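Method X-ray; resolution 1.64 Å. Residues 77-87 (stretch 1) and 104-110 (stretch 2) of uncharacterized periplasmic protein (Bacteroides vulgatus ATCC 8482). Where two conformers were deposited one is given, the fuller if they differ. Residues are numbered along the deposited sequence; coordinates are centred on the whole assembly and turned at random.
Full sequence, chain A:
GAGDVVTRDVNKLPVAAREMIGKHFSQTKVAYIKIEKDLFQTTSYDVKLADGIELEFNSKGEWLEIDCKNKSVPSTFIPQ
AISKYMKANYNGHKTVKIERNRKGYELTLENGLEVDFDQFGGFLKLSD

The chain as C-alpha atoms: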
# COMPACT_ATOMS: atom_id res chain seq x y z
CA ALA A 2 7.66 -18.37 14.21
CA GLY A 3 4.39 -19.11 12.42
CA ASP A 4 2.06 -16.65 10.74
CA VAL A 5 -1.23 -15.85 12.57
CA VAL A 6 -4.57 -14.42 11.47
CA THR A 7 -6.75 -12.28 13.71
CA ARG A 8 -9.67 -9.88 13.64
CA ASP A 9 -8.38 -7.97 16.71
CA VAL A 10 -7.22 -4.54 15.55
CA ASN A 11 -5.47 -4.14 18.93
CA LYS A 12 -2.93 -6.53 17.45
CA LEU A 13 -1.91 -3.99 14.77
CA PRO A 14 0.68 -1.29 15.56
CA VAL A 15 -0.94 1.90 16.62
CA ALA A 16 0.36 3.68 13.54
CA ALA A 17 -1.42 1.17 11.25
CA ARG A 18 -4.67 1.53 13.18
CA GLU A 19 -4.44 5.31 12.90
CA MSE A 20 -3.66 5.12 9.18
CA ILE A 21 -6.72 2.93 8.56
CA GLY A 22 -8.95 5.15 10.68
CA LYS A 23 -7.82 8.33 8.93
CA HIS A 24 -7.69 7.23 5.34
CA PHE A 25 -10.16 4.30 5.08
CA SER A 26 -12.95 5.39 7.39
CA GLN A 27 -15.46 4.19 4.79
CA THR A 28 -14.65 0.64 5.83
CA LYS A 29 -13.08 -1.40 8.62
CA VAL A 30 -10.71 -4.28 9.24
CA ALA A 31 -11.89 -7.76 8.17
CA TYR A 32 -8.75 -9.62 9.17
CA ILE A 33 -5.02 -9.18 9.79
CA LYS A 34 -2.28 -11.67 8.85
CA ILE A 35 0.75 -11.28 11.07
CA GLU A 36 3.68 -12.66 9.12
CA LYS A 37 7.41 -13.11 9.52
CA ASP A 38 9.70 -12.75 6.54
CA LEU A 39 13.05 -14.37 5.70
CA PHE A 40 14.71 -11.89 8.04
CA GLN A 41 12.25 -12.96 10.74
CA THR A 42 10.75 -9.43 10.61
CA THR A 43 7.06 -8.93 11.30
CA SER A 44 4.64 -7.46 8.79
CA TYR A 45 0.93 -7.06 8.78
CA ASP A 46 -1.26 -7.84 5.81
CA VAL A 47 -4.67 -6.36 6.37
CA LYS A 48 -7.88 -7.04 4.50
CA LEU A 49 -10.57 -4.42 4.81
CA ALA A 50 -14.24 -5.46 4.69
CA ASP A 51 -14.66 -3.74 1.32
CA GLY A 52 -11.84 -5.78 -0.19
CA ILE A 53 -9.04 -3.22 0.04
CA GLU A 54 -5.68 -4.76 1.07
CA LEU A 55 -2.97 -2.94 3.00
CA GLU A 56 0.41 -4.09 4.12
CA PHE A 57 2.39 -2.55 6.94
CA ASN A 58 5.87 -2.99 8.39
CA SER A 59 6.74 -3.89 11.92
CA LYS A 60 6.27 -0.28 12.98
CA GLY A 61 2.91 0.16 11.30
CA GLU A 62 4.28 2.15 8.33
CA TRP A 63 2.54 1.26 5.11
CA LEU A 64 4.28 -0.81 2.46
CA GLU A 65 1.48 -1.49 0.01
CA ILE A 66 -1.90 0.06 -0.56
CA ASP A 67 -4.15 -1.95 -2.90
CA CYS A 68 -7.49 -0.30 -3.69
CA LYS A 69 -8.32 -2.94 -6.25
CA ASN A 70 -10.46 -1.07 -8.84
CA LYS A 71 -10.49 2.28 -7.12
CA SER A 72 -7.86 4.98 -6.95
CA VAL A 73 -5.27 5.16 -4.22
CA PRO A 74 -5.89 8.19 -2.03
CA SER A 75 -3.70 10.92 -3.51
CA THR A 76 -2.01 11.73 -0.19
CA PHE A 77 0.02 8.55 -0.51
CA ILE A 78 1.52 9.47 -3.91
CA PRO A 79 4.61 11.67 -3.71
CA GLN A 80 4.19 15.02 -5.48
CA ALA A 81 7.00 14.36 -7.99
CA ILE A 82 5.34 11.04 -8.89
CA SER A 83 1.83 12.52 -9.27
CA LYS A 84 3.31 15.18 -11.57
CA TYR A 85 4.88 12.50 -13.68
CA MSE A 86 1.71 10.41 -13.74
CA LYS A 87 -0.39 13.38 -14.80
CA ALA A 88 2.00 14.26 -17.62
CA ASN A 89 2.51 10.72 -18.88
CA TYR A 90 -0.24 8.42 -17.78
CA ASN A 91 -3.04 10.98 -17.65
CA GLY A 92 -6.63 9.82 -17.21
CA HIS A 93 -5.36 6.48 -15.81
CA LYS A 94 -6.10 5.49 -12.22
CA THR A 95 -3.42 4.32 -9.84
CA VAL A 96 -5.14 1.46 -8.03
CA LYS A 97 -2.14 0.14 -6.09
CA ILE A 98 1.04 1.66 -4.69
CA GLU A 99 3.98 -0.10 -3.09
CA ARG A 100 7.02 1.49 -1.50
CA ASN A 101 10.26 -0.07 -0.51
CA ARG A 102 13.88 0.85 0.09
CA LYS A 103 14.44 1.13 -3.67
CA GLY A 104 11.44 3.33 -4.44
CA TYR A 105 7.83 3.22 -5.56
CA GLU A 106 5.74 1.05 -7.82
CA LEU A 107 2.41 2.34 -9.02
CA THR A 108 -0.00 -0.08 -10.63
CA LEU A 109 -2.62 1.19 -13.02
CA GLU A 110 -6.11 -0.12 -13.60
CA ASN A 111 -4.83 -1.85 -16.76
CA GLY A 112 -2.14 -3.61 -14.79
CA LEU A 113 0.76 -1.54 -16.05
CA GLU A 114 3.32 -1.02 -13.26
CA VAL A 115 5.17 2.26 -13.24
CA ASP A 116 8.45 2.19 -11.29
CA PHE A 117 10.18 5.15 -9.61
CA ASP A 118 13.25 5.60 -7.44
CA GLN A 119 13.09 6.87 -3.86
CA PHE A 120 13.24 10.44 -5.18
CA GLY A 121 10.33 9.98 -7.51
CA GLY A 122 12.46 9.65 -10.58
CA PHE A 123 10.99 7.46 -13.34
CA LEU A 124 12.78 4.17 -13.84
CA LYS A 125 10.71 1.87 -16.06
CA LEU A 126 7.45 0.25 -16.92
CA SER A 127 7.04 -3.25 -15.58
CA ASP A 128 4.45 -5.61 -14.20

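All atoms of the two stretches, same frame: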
# COMPACT_ATOMS: atom_id res chain seq x y z
N PHE A 77 -0.98 9.60 -0.61
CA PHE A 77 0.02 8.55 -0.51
C PHE A 77 1.06 8.60 -1.65
O PHE A 77 2.13 7.96 -1.61
CB PHE A 77 -0.66 7.19 -0.51
CG PHE A 77 -1.46 6.89 0.77
CD1 PHE A 77 -0.83 6.83 2.00
CD2 PHE A 77 -2.81 6.65 0.70
CE1 PHE A 77 -1.56 6.57 3.15
CE2 PHE A 77 -3.55 6.36 1.85
CZ PHE A 77 -2.91 6.32 3.07
N ILE A 78 0.71 9.37 -2.68
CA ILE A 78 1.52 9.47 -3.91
C ILE A 78 2.43 10.69 -3.77
O ILE A 78 1.95 11.84 -3.63
CB ILE A 78 0.65 9.52 -5.20
CG1 ILE A 78 -0.28 8.31 -5.24
CG2 ILE A 78 1.56 9.55 -6.41
CD1 ILE A 78 -1.19 8.32 -6.41
N PRO A 79 3.76 10.48 -3.78
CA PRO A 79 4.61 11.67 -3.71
C PRO A 79 4.34 12.67 -4.83
O PRO A 79 4.02 12.30 -5.95
CB PRO A 79 6.03 11.11 -3.80
CG PRO A 79 5.94 9.75 -3.35
CD PRO A 79 4.55 9.24 -3.71
N GLN A 80 4.52 13.96 -4.51
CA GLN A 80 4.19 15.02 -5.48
C GLN A 80 4.93 14.86 -6.83
O GLN A 80 4.37 15.04 -7.90
CB GLN A 80 4.48 16.41 -4.88
CG GLN A 80 4.18 17.51 -5.86
N ALA A 81 6.21 14.49 -6.77
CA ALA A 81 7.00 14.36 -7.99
C ALA A 81 6.40 13.25 -8.87
O ALA A 81 6.41 13.32 -10.08
CB ALA A 81 8.51 14.03 -7.66
N ILE A 82 5.87 12.22 -8.20
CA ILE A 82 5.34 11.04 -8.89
C ILE A 82 3.98 11.40 -9.50
O ILE A 82 3.69 11.08 -10.64
CB ILE A 82 5.30 9.77 -7.96
CG1 ILE A 82 6.74 9.33 -7.64
CG2 ILE A 82 4.43 8.67 -8.61
CD1 ILE A 82 6.87 8.04 -6.84
N SER A 83 3.15 12.12 -8.75
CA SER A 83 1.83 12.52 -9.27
C SER A 83 1.99 13.45 -10.49
O SER A 83 1.21 13.38 -11.45
CB SER A 83 0.97 13.19 -8.18
OG SER A 83 1.75 14.13 -7.47
N LYS A 84 3.03 14.28 -10.45
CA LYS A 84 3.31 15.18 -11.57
C LYS A 84 3.61 14.34 -12.80
O LYS A 84 3.09 14.56 -13.90
CB LYS A 84 4.52 16.06 -11.25
CG LYS A 84 4.93 17.01 -12.34
CD LYS A 84 6.03 17.94 -11.86
CE LYS A 84 6.73 18.63 -13.03
NZ LYS A 84 7.99 19.28 -12.60
N TYR A 85 4.47 13.37 -12.60
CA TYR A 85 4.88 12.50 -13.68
C TYR A 85 3.69 11.74 -14.25
O TYR A 85 3.52 11.63 -15.45
CB TYR A 85 5.98 11.54 -13.23
CG TYR A 85 6.66 10.89 -14.38
CD1 TYR A 85 6.13 9.75 -14.97
CD2 TYR A 85 7.84 11.42 -14.90
CE1 TYR A 85 6.75 9.16 -16.07
CE2 TYR A 85 8.46 10.84 -15.98
CZ TYR A 85 7.91 9.71 -16.55
OH TYR A 85 8.58 9.16 -17.61
N MSE A 86 2.86 11.23 -13.35
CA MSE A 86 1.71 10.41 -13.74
C MSE A 86 0.70 11.22 -14.55
O MSE A 86 0.09 10.73 -15.48
CB MSE A 86 1.01 9.79 -12.55
CG MSE A 86 1.88 8.83 -11.81
SE MSE A 86 2.47 7.28 -12.83
CE MSE A 86 0.80 6.45 -13.09
N LYS A 87 0.58 12.48 -14.17
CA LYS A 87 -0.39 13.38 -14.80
C LYS A 87 0.08 13.69 -16.21
O LYS A 87 -0.71 13.76 -17.16
CB LYS A 87 -0.54 14.66 -13.98
CG LYS A 87 -1.51 15.65 -14.63
CD LYS A 87 -2.94 15.40 -14.15
N GLY A 104 12.35 2.36 -3.84
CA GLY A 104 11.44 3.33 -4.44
C GLY A 104 9.99 2.98 -4.36
O GLY A 104 9.52 2.38 -3.40
N TYR A 105 9.29 3.33 -5.45
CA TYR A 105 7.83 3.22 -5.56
C TYR A 105 7.40 2.47 -6.82
O TYR A 105 8.05 2.53 -7.88
CB TYR A 105 7.22 4.61 -5.57
CG TYR A 105 7.50 5.46 -4.37
CD1 TYR A 105 8.67 6.21 -4.27
CD2 TYR A 105 6.60 5.52 -3.33
CE1 TYR A 105 8.92 7.00 -3.17
CE2 TYR A 105 6.84 6.30 -2.24
CZ TYR A 105 8.01 7.02 -2.14
OH TYR A 105 8.19 7.82 -1.04
N GLU A 106 6.32 1.73 -6.67
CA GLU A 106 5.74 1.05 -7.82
C GLU A 106 4.26 1.34 -7.82
O GLU A 106 3.55 1.05 -6.82
CB GLU A 106 5.93 -0.45 -7.71
CG GLU A 106 7.40 -0.88 -7.55
CD GLU A 106 7.57 -2.39 -7.31
OE1 GLU A 106 6.59 -3.11 -7.05
OE2 GLU A 106 8.72 -2.84 -7.40
N LEU A 107 3.82 2.03 -8.86
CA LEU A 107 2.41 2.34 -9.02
C LEU A 107 1.78 1.48 -10.08
O LEU A 107 2.24 1.41 -11.19
CB LEU A 107 2.21 3.78 -9.40
CG LEU A 107 2.43 4.86 -8.31
CD1 LEU A 107 3.82 4.96 -7.72
CD2 LEU A 107 1.93 6.20 -8.79
N THR A 108 0.69 0.81 -9.71
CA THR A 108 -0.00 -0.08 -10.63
C THR A 108 -1.30 0.54 -11.10
O THR A 108 -2.13 1.02 -10.32
CB THR A 108 -0.30 -1.46 -10.03
OG1 THR A 108 0.90 -2.01 -9.50
CG2 THR A 108 -0.83 -2.39 -11.13
N LEU A 109 -1.44 0.58 -12.41
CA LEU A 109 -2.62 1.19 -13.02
C LEU A 109 -3.74 0.16 -13.15
O LEU A 109 -3.53 -1.06 -13.01
CB LEU A 109 -2.32 1.80 -14.40
CG LEU A 109 -1.11 2.75 -14.40
CD1 LEU A 109 -0.87 3.40 -15.77
CD2 LEU A 109 -1.28 3.84 -13.32
N GLU A 110 -4.90 0.69 -13.48
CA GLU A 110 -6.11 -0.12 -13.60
C GLU A 110 -5.92 -1.22 -14.64
O GLU A 110 -6.50 -2.30 -14.54
CB GLU A 110 -7.32 0.74 -13.99
CG GLU A 110 -7.33 1.09 -15.47
CD GLU A 110 -6.33 2.18 -15.84
OE1 GLU A 110 -6.47 3.32 -15.34
OE2 GLU A 110 -5.40 1.87 -16.64

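The most distinctive element of this contact is a CH-pi interaction between a proline at the N-cap of a helix and a tyrosine on a strand: CG of P79 lies 3.9 Å from the centroid of the Y105 ring, only 25° off the ring normal, and approaches CZ of Y105 to 3.6 Å. The proline thus sits over one face of the aromatic ring, where a CH of CG can meet the pi cloud. The CA-to-CB bond of Y105 points toward the first stretch, and with chi1 in the m well the ring also packs against I82, whose CD1 comes within 3.6 Å of CG of Y105.

No hydrogen bond crosses between the stretches; the association rests on apolar packing, which buries 317 Å² in total. The helix 80-87 runs over the strand 104-109 at 37° between their N-to-C directions, with the axes 11.2 Å apart at closest approach, a spacing that leaves room for a layer of side chains between them. On the helix, I82 and M86, a selenomethionine, are four residues apart and so share one side, both directed toward the strand. On the strand, the alternation of side chains sends Y105 and L107 toward the helix and E106 and T108 away from it, which keeps the carboxylate of E106 and the hydroxyl of T108 out of the apolar layer.

L107 is the centre of this packing and has the largest covered area of any residue in the contact. CD2 of L107 is 3.5 Å from CG2 of I82, 4.0 Å from CG of M86 and 4.1 Å from CG2 of I78, so a single methyl group meets three residues of the first stretch. The branched side chain of I82 bridges two strand residues, with CD1 near Y105 and CG2 near L107. Farther along, M86 folds through three successive m rotamers and places its CE 3.3 Å from CD2 of L109. The CA-to-CB bond of L109 points sideways, but the end of its side chain comes nearer to the helix and completes this close contact.

The first turn of the helix is secured by its own hydrogen bonds. The carbonyl O of P79 accepts from N of S83 at 2.9 Å, while OG of S83 donates to O of Q80 at 2.8 Å. At the start of the strand, G104 adopts phi/psi of 143/-143, where a CB would be jammed against the preceding carbonyl oxygen; glycine therefore suits this position.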